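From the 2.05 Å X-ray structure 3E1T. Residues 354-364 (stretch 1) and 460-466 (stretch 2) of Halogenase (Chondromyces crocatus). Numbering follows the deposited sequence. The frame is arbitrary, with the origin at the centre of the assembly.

Stretch 1 (354-364) EYGNFYQFLVA
Stretch 2, residues 460-466: NFMQGFT

Stretch 1 is helical throughout, part of a helix that runs on past both ends, with i to i+4 bonds such as Y359 N to Y355 O (2.9 Å) and Q360 N to G356 O (2.9 Å). Stretch 2 is an irregular loop containing a type II beta turn from M462 to F465, closed by F465 N to M462 O at 3.1 Å. The CA atoms of Q360 and M462 lie 6.3 Å apart, those of V363 and Q463 7.4 Å. Together the two stretches bury 428 Å², most of it through M462, Y359 and Q360.

M462 has phi/psi of 53/40, and its CA-to-CB bond points away from the helix. Three successive m rotamers (-64°, -44°, -67°) fold the flexible chain back, so that its end reaches the helix. The methyl CE sits over one face of the Y359 ring, 3.7 Å from the centroid and 23° off the normal, a CH-pi contact; it is also 3.7 Å from Y355 CE2.

Y359 points toward the loop with chi1 t (-165°) and chi2 96°. Tyrosine serves two purposes here: its ring offers a face to the methionine methyl, while its hydroxyl reaches the turn and donates a hydrogen bond from OH to Q463 O, 2.6 Å long. That acceptor is the central carbonyl of the turn. G464 follows at phi/psi 106/-2, where a CB would be jammed against the preceding carbonyl oxygen; an ideal CB would also lie 3.1 Å from Y359 OH, so glycine fits on both counts.

F465, chi1 m (-89°), points toward the helix and extends the apolar patch. Its CE2 lies 3.3 Å from Y359 CE1, the two rings being oblique, with planes at 42° and centroids 5.3 Å apart. The same CE2 is 3.2 Å from Y355 OH, near the plane of both rings. Y355 takes chi1 t (164°), which brings the end of its buried side chain to the loop although CA-to-CB points sideways.

Q360 starts sideways and curls toward the backbone of N460 to M462 with chi1 -77°, chi2 -72° and chi3 -77°. A long, polar side chain suits this strip of peptide groups, although the modelled orientation of its amide is doubtful. Farther along the helix, V363, chi1 t, points toward the loop and sets CG1 4.3 Å from Q463 CB, packing against the aliphatic part of that extended glutamine (chi1 and chi2 both t).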

# COMPACT_ATOMS: atom_id res chain seq x y z
N GLU A 354 -11.31 4.23 2.75
CA GLU A 354 -10.69 3.02 2.23
C GLU A 354 -9.46 2.60 3.06
O GLU A 354 -9.28 1.40 3.33
CB GLU A 354 -10.33 3.18 0.75
CG GLU A 354 -9.78 1.91 0.07
CD GLU A 354 -10.84 0.81 -0.20
OE1 GLU A 354 -12.05 0.98 0.10
OE2 GLU A 354 -10.45 -0.25 -0.73
N TYR A 355 -8.65 3.57 3.45
CA TYR A 355 -7.51 3.34 4.36
C TYR A 355 -7.98 2.78 5.71
O TYR A 355 -7.39 1.83 6.22
CB TYR A 355 -6.71 4.64 4.56
CG TYR A 355 -5.76 4.64 5.74
CD1 TYR A 355 -4.47 4.10 5.63
CD2 TYR A 355 -6.13 5.20 6.96
CE1 TYR A 355 -3.58 4.11 6.72
CE2 TYR A 355 -5.26 5.21 8.06
CZ TYR A 355 -4.00 4.67 7.93
OH TYR A 355 -3.16 4.70 9.00
N GLY A 356 -9.04 3.38 6.25
CA GLY A 356 -9.68 2.95 7.51
C GLY A 356 -10.25 1.54 7.48
O GLY A 356 -10.11 0.78 8.45
N ASN A 357 -10.89 1.20 6.37
CA ASN A 357 -11.41 -0.15 6.14
C ASN A 357 -10.31 -1.21 6.23
O ASN A 357 -10.48 -2.24 6.87
CB ASN A 357 -12.11 -0.23 4.79
CG ASN A 357 -13.52 0.35 4.82
OD1 ASN A 357 -14.01 0.74 5.87
ND2 ASN A 357 -14.17 0.42 3.67
N PHE A 358 -9.18 -0.96 5.57
CA PHE A 358 -8.05 -1.87 5.65
C PHE A 358 -7.39 -1.87 7.02
O PHE A 358 -7.02 -2.94 7.53
CB PHE A 358 -7.03 -1.57 4.55
CG PHE A 358 -7.33 -2.22 3.24
CD1 PHE A 358 -6.95 -3.56 3.02
CD2 PHE A 358 -7.99 -1.53 2.24
CE1 PHE A 358 -7.23 -4.19 1.81
CE2 PHE A 358 -8.28 -2.16 1.02
CZ PHE A 358 -7.88 -3.49 0.80
N TYR A 359 -7.21 -0.69 7.61
CA TYR A 359 -6.61 -0.58 8.94
C TYR A 359 -7.38 -1.43 9.94
O TYR A 359 -6.80 -2.25 10.65
CB TYR A 359 -6.55 0.89 9.42
CG TYR A 359 -5.62 1.07 10.63
CD1 TYR A 359 -4.31 1.50 10.45
CD2 TYR A 359 -6.04 0.78 11.93
CE1 TYR A 359 -3.44 1.65 11.52
CE2 TYR A 359 -5.18 0.94 13.03
CZ TYR A 359 -3.88 1.37 12.81
OH TYR A 359 -3.00 1.54 13.85
N GLN A 360 -8.69 -1.21 9.99
CA GLN A 360 -9.57 -1.89 10.92
C GLN A 360 -9.53 -3.38 10.73
O GLN A 360 -9.43 -4.13 11.70
CB GLN A 360 -11.00 -1.38 10.74
CG GLN A 360 -11.21 -0.04 11.36
CD GLN A 360 -11.22 -0.13 12.86
OE1 GLN A 360 -12.22 -0.55 13.44
NE2 GLN A 360 -10.12 0.25 13.49
N PHE A 361 -9.61 -3.82 9.48
CA PHE A 361 -9.62 -5.24 9.19
C PHE A 361 -8.29 -5.91 9.52
O PHE A 361 -8.27 -7.06 9.96
CB PHE A 361 -10.01 -5.50 7.74
CG PHE A 361 -9.94 -6.95 7.36
CD1 PHE A 361 -10.87 -7.86 7.87
CD2 PHE A 361 -8.95 -7.41 6.52
CE1 PHE A 361 -10.81 -9.21 7.53
CE2 PHE A 361 -8.88 -8.75 6.17
CZ PHE A 361 -9.81 -9.65 6.68
N LEU A 362 -7.18 -5.21 9.27
CA LEU A 362 -5.86 -5.79 9.52
C LEU A 362 -5.55 -5.93 11.00
O LEU A 362 -4.85 -6.87 11.37
CB LEU A 362 -4.74 -5.02 8.81
CG LEU A 362 -4.68 -5.01 7.26
CD1 LEU A 362 -3.27 -4.62 6.84
CD2 LEU A 362 -5.07 -6.31 6.60
N VAL A 363 -6.00 -4.98 11.83
CA VAL A 363 -5.89 -5.09 13.30
C VAL A 363 -6.60 -6.39 13.72
O VAL A 363 -6.01 -7.23 14.40
CB VAL A 363 -6.47 -3.84 14.07
CG1 VAL A 363 -6.53 -4.10 15.61
CG2 VAL A 363 -5.65 -2.57 13.80
N ALA A 364 -7.86 -6.57 13.29
CA ALA A 364 -8.59 -7.81 13.62
C ALA A 364 -7.93 -9.08 13.05
O ALA A 364 -7.93 -10.12 13.70
CB ALA A 364 -10.08 -7.71 13.20
N ASN A 460 -10.99 -1.72 19.26
CA ASN A 460 -12.03 -0.71 19.07
C ASN A 460 -11.91 -0.05 17.69
O ASN A 460 -12.38 -0.63 16.68
CB ASN A 460 -11.97 0.32 20.22
CG ASN A 460 -13.14 1.32 20.18
OD1 ASN A 460 -12.94 2.53 20.31
ND2 ASN A 460 -14.37 0.80 20.00
N PHE A 461 -11.28 1.13 17.62
CA PHE A 461 -11.24 1.92 16.39
C PHE A 461 -9.90 2.59 16.18
O PHE A 461 -9.43 3.34 17.04
CB PHE A 461 -12.36 2.98 16.38
CG PHE A 461 -12.49 3.72 15.07
CD1 PHE A 461 -12.19 5.08 15.00
CD2 PHE A 461 -12.90 3.07 13.92
CE1 PHE A 461 -12.31 5.77 13.80
CE2 PHE A 461 -13.02 3.75 12.70
CZ PHE A 461 -12.73 5.11 12.65
N MET A 462 -9.27 2.31 15.05
CA MET A 462 -7.94 2.83 14.72
C MET A 462 -6.91 2.55 15.83
O MET A 462 -6.06 3.40 16.12
CB MET A 462 -8.00 4.33 14.40
CG MET A 462 -8.82 4.74 13.16
SD MET A 462 -8.61 3.75 11.66
CE MET A 462 -6.90 4.15 11.23
N GLN A 463 -6.96 1.36 16.43
CA GLN A 463 -6.04 1.01 17.50
C GLN A 463 -4.58 1.28 17.14
O GLN A 463 -4.10 0.82 16.11
CB GLN A 463 -6.18 -0.46 17.91
CG GLN A 463 -5.44 -0.81 19.20
CD GLN A 463 -5.63 -2.24 19.62
OE1 GLN A 463 -6.76 -2.71 19.73
NE2 GLN A 463 -4.54 -2.95 19.82
N GLY A 464 -3.90 2.02 18.01
CA GLY A 464 -2.49 2.35 17.81
C GLY A 464 -2.26 3.79 17.38
O GLY A 464 -1.11 4.22 17.24
N PHE A 465 -3.36 4.54 17.21
CA PHE A 465 -3.29 5.95 16.82
C PHE A 465 -3.70 6.95 17.90
O PHE A 465 -4.60 6.69 18.71
CB PHE A 465 -4.13 6.24 15.57
CG PHE A 465 -3.40 6.06 14.29
CD1 PHE A 465 -2.32 6.88 13.97
CD2 PHE A 465 -3.77 5.07 13.40
CE1 PHE A 465 -1.63 6.71 12.78
CE2 PHE A 465 -3.09 4.90 12.20
CZ PHE A 465 -2.01 5.71 11.89
N THR A 466 -3.02 8.09 17.87
CA THR A 466 -3.32 9.27 18.66
C THR A 466 -4.78 9.74 18.42
O THR A 466 -5.44 9.24 17.52
CB THR A 466 -2.31 10.37 18.29
OG1 THR A 466 -2.32 11.40 19.29
CG2 THR A 466 -2.65 10.98 16.93